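Local structure of Low molecular weight heat shock protein (Xanthomonas axonopodis pv. citri, 3GLA) at residues G37-R42 / F70-S75; D79-A84 / I92-R97. The protein is a small heat-shock protein of the alpha-crystallin family, probably an ATP-independent chaperone that holds unfolding proteins and limits their aggregation under stress. All blocks are in the same frame, centred on the assembly; numbering follows the deposited sequence.

Interaction 1 (G37-R42 / F70-S75); sequences GILSIR and FALPDS
Leu-39 carries CG anti to its backbone N (chi1 177°), whereas Leu-72 turns CG beside its own N (chi1 -70°), and the two side chains meet at a slant, Leu-39 CB lying 3.9 Å from Leu-72 CD1. The Phe-70 ring is met at its edge, near the ring plane, by Ile-41, whose CG1 comes within 4.3 Å of Phe-70 CE1. Leu-39, Phe-70 and Ile-41 face the interior, where Leu-18 of strand 15-21 packs on Leu-39 and Phe-70, and Val-7 of strand 7-11 on Ile-41 and Phe-70; Phe-70 also touches Arg-58 of the second subunit. On the other face of the sheet Ile-38 CG1 rests 4.2 Å from Ala-71 CB.

The backbones are joined by a pair of hydrogen bonds between Leu-39 and Phe-70. The bond from Phe-70 N to Leu-39 O is short, 2.6 Å; the return bond, from Leu-39 N to Phe-70 O, measures 2.8 Å. Beyond the strand end, Leu-72 N donates to Gly-37 O at 2.9 Å. Gly-37 lies in the turn leading from strand 31-35, with a positive phi that favours glycine. Such antiparallel pairing, with one apolar face turned inward, is characteristic of the beta-sandwich of the alpha-crystallin domain.

Interaction 2 (D79-A84 / I92-R97); sequences DGITAA and IRIPKR
Interaction 2 is the open end of an antiparallel beta hairpin, strands 82-86 and 89-95, at the margin of one sheet of the alpha-crystallin beta-sandwich. Thr-82 and Arg-93 form its hydrogen-bonded pair: Arg-93 N donates to Thr-82 O at 2.7 Å, and Thr-82 N to Arg-93 O at 3.0 Å. Ala-83 and Ile-92 follow as a non-hydrogen-bonded pair, with Ala-83 CB beside Ile-92 CG1.

The inner side is built around Ile-81, which uses its two branches separately. CG2, anti to the backbone N, meets Ile-92 CG2 at 3.5 Å as the side chains cross at a slant. CG1, beside the N (chi1 -75°), lies 3.7 Å from Ile-94 CG1, and here the two isoleucines run side by side and point the same way. Met-34 of the facing sheet packs on both Ile-81 and Ile-94, so this cluster belongs to the core between the sheets.

The opposite face carries Thr-82 and Arg-93. Thr-82 OG1 packs 3.7 Å from Arg-93 CB, while the guanidinium is engaged by Glu-91 in a salt bridge through NE. Past the paired residues, Pro-95 fits its ring against the backbone of Gly-80, with Pro-95 CG against Gly-80 CA and Pro-95 CD 3.2 Å from Gly-80 O. A water bridges the same margin, donating to Gly-80 O at 3.1 Å and weakly to Arg-93 O, and also hydrogen-bonded to Thr-82 OG1.

In the fold
Interactions 1 and 2 lie on the two facing sheets of the beta-sandwich, their centres about 11 Å apart. They follow in series along the chain: interaction 1 pairs strands 38-45 and 64-71, and the segment after strand 64-71 leads across to strand 82-86, which interaction 2 pairs with strand 89-95. Between the sheets the contacts meet directly, Ile-41 CG2 lying 3.5 Å from Ile-92 CD1 and Leu-39 CD2 3.7 Å from Ile-94 CD1. Near the crossing, Ser-75 O and Arg-97 N, 2.7 Å apart, probably hydrogen-bond. The two contacts thus contribute opposite walls to one apolar core of the alpha-crystallin domain.

Interaction 1 (G37-R42 / F70-S75)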
ATOM      1  N   GLY B  37      20.124  12.216 -11.726  1.00 25.84           N
ATOM      2  CA  GLY B  37      19.165  13.090 -11.038  1.00 25.59           C
ATOM      3  C   GLY B  37      17.762  12.443 -11.068  1.00 24.49           C
ATOM      4  O   GLY B  37      16.859  13.044 -10.591  1.00 26.84           O
ATOM      5  N   ILE B  38      17.692  11.185 -11.508  1.00 22.94           N
ATOM      6  CA  ILE B  38      16.322  10.586 -11.655  1.00 22.11           C
ATOM      7  C   ILE B  38      16.299   9.401 -10.680  1.00 19.34           C
ATOM      8  O   ILE B  38      17.025   8.378 -10.830  1.00 20.63           O
ATOM      9  CB  ILE B  38      16.102  10.147 -13.061  1.00 23.73           C
ATOM     10  CG1 ILE B  38      16.079  11.400 -13.958  1.00 25.01           C
ATOM     11  CG2 ILE B  38      14.704   9.428 -13.105  1.00 24.49           C
ATOM     12  CD1 ILE B  38      16.166  10.964 -15.390  1.00 26.80           C
ATOM     13  N   LEU B  39      15.358   9.505  -9.697  1.00 19.28           N
ATOM     14  CA  LEU B  39      15.161   8.428  -8.750  1.00 17.41           C
ATOM     15  C   LEU B  39      14.166   7.451  -9.341  1.00 20.85           C
ATOM     16  O   LEU B  39      13.096   7.871  -9.761  1.00 22.26           O
ATOM     17  CB  LEU B  39      14.595   9.081  -7.471  1.00 16.63           C
ATOM     18  CG  LEU B  39      14.212   8.128  -6.310  1.00 19.28           C
ATOM     19  CD1 LEU B  39      15.459   7.310  -5.817  1.00 22.92           C
ATOM     20  CD2 LEU B  39      13.604   8.931  -5.152  1.00 25.36           C
ATOM     21  N   SER B  40      14.501   6.169  -9.309  1.00 19.13           N
ATOM     22  CA  SER B  40      13.690   5.100  -9.956  1.00 19.89           C
ATOM     23  C   SER B  40      13.304   4.125  -8.837  1.00 20.89           C
ATOM     24  O   SER B  40      14.084   3.785  -7.931  1.00 19.91           O
ATOM     25  CB  SER B  40      14.658   4.345 -10.923  1.00 20.84           C
ATOM     26  OG  SER B  40      14.133   3.114 -11.278  1.00 34.86           O
ATOM     27  N   ILE B  41      12.064   3.686  -8.873  1.00 20.15           N
ATOM     28  CA  ILE B  41      11.676   2.569  -8.076  1.00 17.21           C
ATOM     29  C   ILE B  41      11.139   1.529  -8.995  1.00 17.96           C
ATOM     30  O   ILE B  41      10.389   1.838  -9.905  1.00 17.96           O
ATOM     31  CB  ILE B  41      10.609   2.903  -6.983  1.00 18.28           C
ATOM     32  CG1 ILE B  41       9.352   3.550  -7.628  1.00 18.43           C
ATOM     33  CG2 ILE B  41      11.241   3.823  -5.966  1.00 20.79           C
ATOM     34  CD1 ILE B  41       8.157   3.697  -6.616  1.00 21.21           C
ATOM     35  N   ARG B  42      11.480   0.270  -8.740  1.00 17.64           N
ATOM     36  CA  ARG B  42      11.015  -0.717  -9.650  1.00 18.02           C
ATOM     37  C   ARG B  42      10.878  -1.999  -8.889  1.00 19.43           C
ATOM     38  O   ARG B  42      11.518  -2.183  -7.843  1.00 20.51           O
ATOM     39  CB  ARG B  42      11.911  -0.887 -10.863  1.00 24.51           C
ATOM     40  CG  ARG B  42      13.024  -1.505 -10.529  1.00 29.14           C
ATOM     41  CD  ARG B  42      13.950  -1.442 -11.799  1.00 43.34           C
ATOM     42  NE  ARG B  42      13.328  -1.817 -13.026  1.00 44.26           N
ATOM     43  CZ  ARG B  42      13.780  -1.401 -14.210  1.00 57.17           C
ATOM     44  NH1 ARG B  42      14.871  -0.590 -14.286  1.00 57.65           N
ATOM     45  NH2 ARG B  42      13.141  -1.784 -15.317  1.00 57.45           N
ATOM     46  N   PHE B  70      11.461   9.456 -10.996  1.00 18.54           N
ATOM     47  CA  PHE B  70      11.167  10.766 -10.504  1.00 18.30           C
ATOM     48  C   PHE B  70      12.438  11.617 -10.650  1.00 21.30           C
ATOM     49  O   PHE B  70      13.368  11.473  -9.872  1.00 19.11           O
ATOM     50  CB  PHE B  70      10.731  10.811  -9.094  1.00 19.06           C
ATOM     51  CG  PHE B  70       9.526   9.905  -8.857  1.00 19.01           C
ATOM     52  CD1 PHE B  70       9.726   8.553  -8.566  1.00 18.09           C
ATOM     53  CD2 PHE B  70       8.267  10.343  -9.202  1.00 18.51           C
ATOM     54  CE1 PHE B  70       8.650   7.689  -8.398  1.00 18.60           C
ATOM     55  CE2 PHE B  70       7.146   9.459  -9.069  1.00 19.60           C
ATOM     56  CZ  PHE B  70       7.371   8.135  -8.651  1.00 20.06           C
ATOM     57  N   ALA B  71      12.452  12.505 -11.614  1.00 21.14           N
ATOM     58  CA  ALA B  71      13.577  13.451 -11.656  1.00 23.24           C
ATOM     59  C   ALA B  71      13.482  14.313 -10.396  1.00 21.73           C
ATOM     60  O   ALA B  71      12.444  14.812 -10.010  1.00 23.79           O
ATOM     61  CB  ALA B  71      13.333  14.369 -12.909  1.00 23.85           C
ATOM     62  N   LEU B  72      14.607  14.541  -9.684  1.00 23.19           N
ATOM     63  CA  LEU B  72      14.592  15.326  -8.514  1.00 21.03           C
ATOM     64  C   LEU B  72      15.549  16.547  -8.792  1.00 21.70           C
ATOM     65  O   LEU B  72      16.284  16.505  -9.791  1.00 23.23           O
ATOM     66  CB  LEU B  72      15.264  14.528  -7.412  1.00 21.65           C
ATOM     67  CG  LEU B  72      14.394  13.308  -6.955  1.00 23.68           C
ATOM     68  CD1 LEU B  72      15.256  12.605  -5.916  1.00 22.61           C
ATOM     69  CD2 LEU B  72      13.164  13.842  -6.294  1.00 25.31           C
ATOM     70  N   PRO B  73      15.410  17.535  -7.974  1.00 23.09           N
ATOM     71  CA  PRO B  73      16.269  18.751  -8.181  1.00 25.72           C
ATOM     72  C   PRO B  73      17.702  18.353  -8.088  1.00 28.24           C
ATOM     73  O   PRO B  73      18.090  17.363  -7.415  1.00 25.67           O
ATOM     74  CB  PRO B  73      15.938  19.609  -6.975  1.00 24.11           C
ATOM     75  CG  PRO B  73      14.477  19.315  -6.703  1.00 27.37           C
ATOM     76  CD  PRO B  73      14.523  17.775  -6.847  1.00 22.58           C
ATOM     77  N   ASP B  74      18.533  19.165  -8.759  1.00 28.35           N
ATOM     78  CA  ASP B  74      19.946  18.933  -8.775  1.00 29.97           C
ATOM     79  C   ASP B  74      20.546  18.875  -7.438  1.00 26.25           C
ATOM     80  O   ASP B  74      21.637  18.263  -7.267  1.00 28.63           O
ATOM     81  CB  ASP B  74      20.607  20.069  -9.561  1.00 31.66           C
ATOM     82  CG  ASP B  74      20.584  19.788 -11.036  1.00 41.05           C
ATOM     83  OD1 ASP B  74      21.111  20.628 -11.812  1.00 49.47           O
ATOM     84  OD2 ASP B  74      20.079  18.708 -11.453  1.00 44.87           O
ATOM     85  N   SER B  75      19.899  19.437  -6.458  1.00 24.79           N
ATOM     86  CA  SER B  75      20.402  19.359  -5.124  1.00 23.46           C
ATOM     87  C   SER B  75      20.396  17.931  -4.525  1.00 23.42           C
ATOM     88  O   SER B  75      21.044  17.628  -3.548  1.00 24.26           O
ATOM     89  CB  SER B  75      19.637  20.212  -4.170  1.00 23.62           C
ATOM     90  OG  SER B  75      18.219  19.807  -4.032  1.00 26.47           O
TER

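Interaction 2 (D79-A84 / I92-R97)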
ATOM      1  N   ASP B  79      23.929   9.593  -4.295  1.00 19.47           N
ATOM      2  CA  ASP B  79      24.781   8.619  -3.620  1.00 20.33           C
ATOM      3  C   ASP B  79      24.421   8.347  -2.220  1.00 20.11           C
ATOM      4  O   ASP B  79      24.971   7.360  -1.641  1.00 20.39           O
ATOM      5  CB  ASP B  79      26.265   9.165  -3.714  1.00 19.79           C
ATOM      6  CG  ASP B  79      26.726   9.258  -5.104  1.00 23.77           C
ATOM      7  OD1 ASP B  79      27.757   9.929  -5.424  1.00 24.76           O
ATOM      8  OD2 ASP B  79      26.199   8.605  -6.084  1.00 25.87           O
ATOM      9  N   GLY B  80      23.605   9.173  -1.578  1.00 19.03           N
ATOM     10  CA  GLY B  80      23.294   9.079  -0.206  1.00 19.08           C
ATOM     11  C   GLY B  80      21.962   8.471   0.121  1.00 19.29           C
ATOM     12  O   GLY B  80      21.501   8.525   1.210  1.00 20.06           O
ATOM     13  N   ILE B  81      21.350   7.928  -0.927  1.00 20.69           N
ATOM     14  CA  ILE B  81      19.965   7.475  -0.656  1.00 21.51           C
ATOM     15  C   ILE B  81      19.901   6.392   0.334  1.00 20.52           C
ATOM     16  O   ILE B  81      20.796   5.506   0.366  1.00 20.79           O
ATOM     17  CB  ILE B  81      19.437   6.944  -1.950  1.00 20.93           C
ATOM     18  CG1 ILE B  81      19.116   8.105  -2.855  1.00 22.93           C
ATOM     19  CG2 ILE B  81      18.049   6.139  -1.696  1.00 26.70           C
ATOM     20  CD1 ILE B  81      18.878   7.594  -4.238  1.00 33.12           C
ATOM     21  N   THR B  82      18.859   6.430   1.161  1.00 21.50           N
ATOM     22  CA  THR B  82      18.550   5.283   2.030  1.00 22.43           C
ATOM     23  C   THR B  82      17.072   4.965   1.819  1.00 21.80           C
ATOM     24  O   THR B  82      16.303   5.813   1.295  1.00 20.50           O
ATOM     25  CB  THR B  82      18.767   5.515   3.541  1.00 23.51           C
ATOM     26  OG1 THR B  82      17.958   6.620   3.953  1.00 28.89           O
ATOM     27  CG2 THR B  82      20.229   5.974   3.788  1.00 28.53           C
ATOM     28  N   ALA B  83      16.652   3.777   2.265  1.00 22.84           N
ATOM     29  CA  ALA B  83      15.195   3.463   2.017  1.00 20.41           C
ATOM     30  C   ALA B  83      14.829   2.494   3.124  1.00 23.98           C
ATOM     31  O   ALA B  83      15.676   1.664   3.492  1.00 26.21           O
ATOM     32  CB  ALA B  83      15.055   2.837   0.764  1.00 20.13           C
ATOM     33  N   ALA B  84      13.629   2.602   3.640  1.00 23.38           N
ATOM     34  CA  ALA B  84      13.200   1.665   4.677  1.00 22.20           C
ATOM     35  C   ALA B  84      11.702   1.553   4.382  1.00 23.54           C
ATOM     36  O   ALA B  84      11.055   2.514   3.926  1.00 24.15           O
ATOM     37  CB  ALA B  84      13.398   2.207   5.958  1.00 25.71           C
ATOM     38  N   ILE B  92      11.938   6.634   0.979  1.00 17.02           N
ATOM     39  CA  ILE B  92      13.280   6.763   0.419  1.00 16.83           C
ATOM     40  C   ILE B  92      13.739   8.131   0.811  1.00 19.20           C
ATOM     41  O   ILE B  92      13.024   9.124   0.574  1.00 18.55           O
ATOM     42  CB  ILE B  92      13.194   6.733  -1.036  1.00 18.49           C
ATOM     43  CG1 ILE B  92      12.689   5.300  -1.453  1.00 17.83           C
ATOM     44  CG2 ILE B  92      14.606   6.883  -1.629  1.00 19.43           C
ATOM     45  CD1 ILE B  92      12.436   5.192  -2.930  1.00 18.82           C
ATOM     46  N   ARG B  93      14.976   8.217   1.379  1.00 18.59           N
ATOM     47  CA  ARG B  93      15.443   9.548   1.773  1.00 20.95           C
ATOM     48  C   ARG B  93      16.620   9.840   0.933  1.00 21.97           C
ATOM     49  O   ARG B  93      17.505   9.015   0.716  1.00 20.55           O
ATOM     50  CB  ARG B  93      15.837   9.592   3.242  1.00 24.48           C
ATOM     51  CG  ARG B  93      14.661   9.331   4.134  1.00 30.42           C
ATOM     52  CD  ARG B  93      14.943   9.716   5.574  1.00 41.73           C
ATOM     53  NE  ARG B  93      13.702  10.256   6.064  1.00 50.94           N
ATOM     54  CZ  ARG B  93      13.541  11.518   6.423  1.00 58.50           C
ATOM     55  NH1 ARG B  93      12.341  11.928   6.833  1.00 60.78           N
ATOM     56  NH2 ARG B  93      14.568  12.370   6.392  1.00 57.47           N
ATOM     57  N   ILE B  94      16.660  11.050   0.378  1.00 19.72           N
ATOM     58  CA  ILE B  94      17.672  11.396  -0.569  1.00 19.36           C
ATOM     59  C   ILE B  94      18.260  12.703  -0.024  1.00 21.18           C
ATOM     60  O   ILE B  94      17.639  13.718   0.014  1.00 20.05           O
ATOM     61  CB  ILE B  94      17.148  11.684  -1.894  1.00 21.58           C
ATOM     62  CG1 ILE B  94      16.349  10.457  -2.477  1.00 19.88           C
ATOM     63  CG2 ILE B  94      18.274  11.959  -2.922  1.00 19.76           C
ATOM     64  CD1 ILE B  94      14.804  10.749  -2.222  1.00 23.24           C
ATOM     65  N   PRO B  95      19.511  12.634   0.429  1.00 20.95           N
ATOM     66  CA  PRO B  95      20.029  13.864   1.037  1.00 20.89           C
ATOM     67  C   PRO B  95      20.335  14.853   0.007  1.00 20.65           C
ATOM     68  O   PRO B  95      20.521  14.546  -1.173  1.00 20.61           O
ATOM     69  CB  PRO B  95      21.361  13.371   1.679  1.00 23.49           C
ATOM     70  CG  PRO B  95      21.731  12.149   0.952  1.00 24.41           C
ATOM     71  CD  PRO B  95      20.428  11.472   0.466  1.00 22.85           C
ATOM     72  N   LYS B  96      20.398  16.141   0.435  1.00 23.88           N
ATOM     73  CA  LYS B  96      20.815  17.148  -0.501  1.00 23.70           C
ATOM     74  C   LYS B  96      22.337  17.346  -0.417  1.00 21.08           C
ATOM     75  O   LYS B  96      22.890  17.066   0.615  1.00 24.51           O
ATOM     76  CB  LYS B  96      20.172  18.480  -0.154  1.00 24.10           C
ATOM     77  CG  LYS B  96      18.684  18.448  -0.448  1.00 26.23           C
ATOM     78  CD  LYS B  96      18.129  19.742   0.138  1.00 33.55           C
ATOM     79  CE  LYS B  96      16.687  19.874  -0.300  1.00 31.79           C
ATOM     80  NZ  LYS B  96      16.145  21.194   0.133  1.00 30.32           N
ATOM     81  N   ARG B  97      22.842  17.748  -1.525  1.00 21.11           N
ATOM     82  CA  ARG B  97      24.311  18.082  -1.744  1.00 22.92           C
ATOM     83  C   ARG B  97      24.505  19.328  -0.941  1.00 23.21           C
ATOM     84  O   ARG B  97      23.674  20.283  -0.953  1.00 23.37           O
ATOM     85  CB  ARG B  97      24.618  18.334  -3.139  1.00 22.74           C
ATOM     86  CG  ARG B  97      24.390  17.054  -4.072  1.00 25.37           C
ATOM     87  CD  ARG B  97      24.768  17.243  -5.399  1.00 28.78           C
ATOM     88  NE  ARG B  97      24.669  15.885  -5.923  1.00 34.57           N
ATOM     89  CZ  ARG B  97      25.642  14.938  -5.940  1.00 36.77           C
ATOM     90  NH1 ARG B  97      25.328  13.708  -6.452  1.00 39.39           N
ATOM     91  NH2 ARG B  97      26.936  15.182  -5.561  1.00 29.35           N
TER
HETATM   92  O   HOH W   1      19.396   9.322   3.352  1.00 41.82           O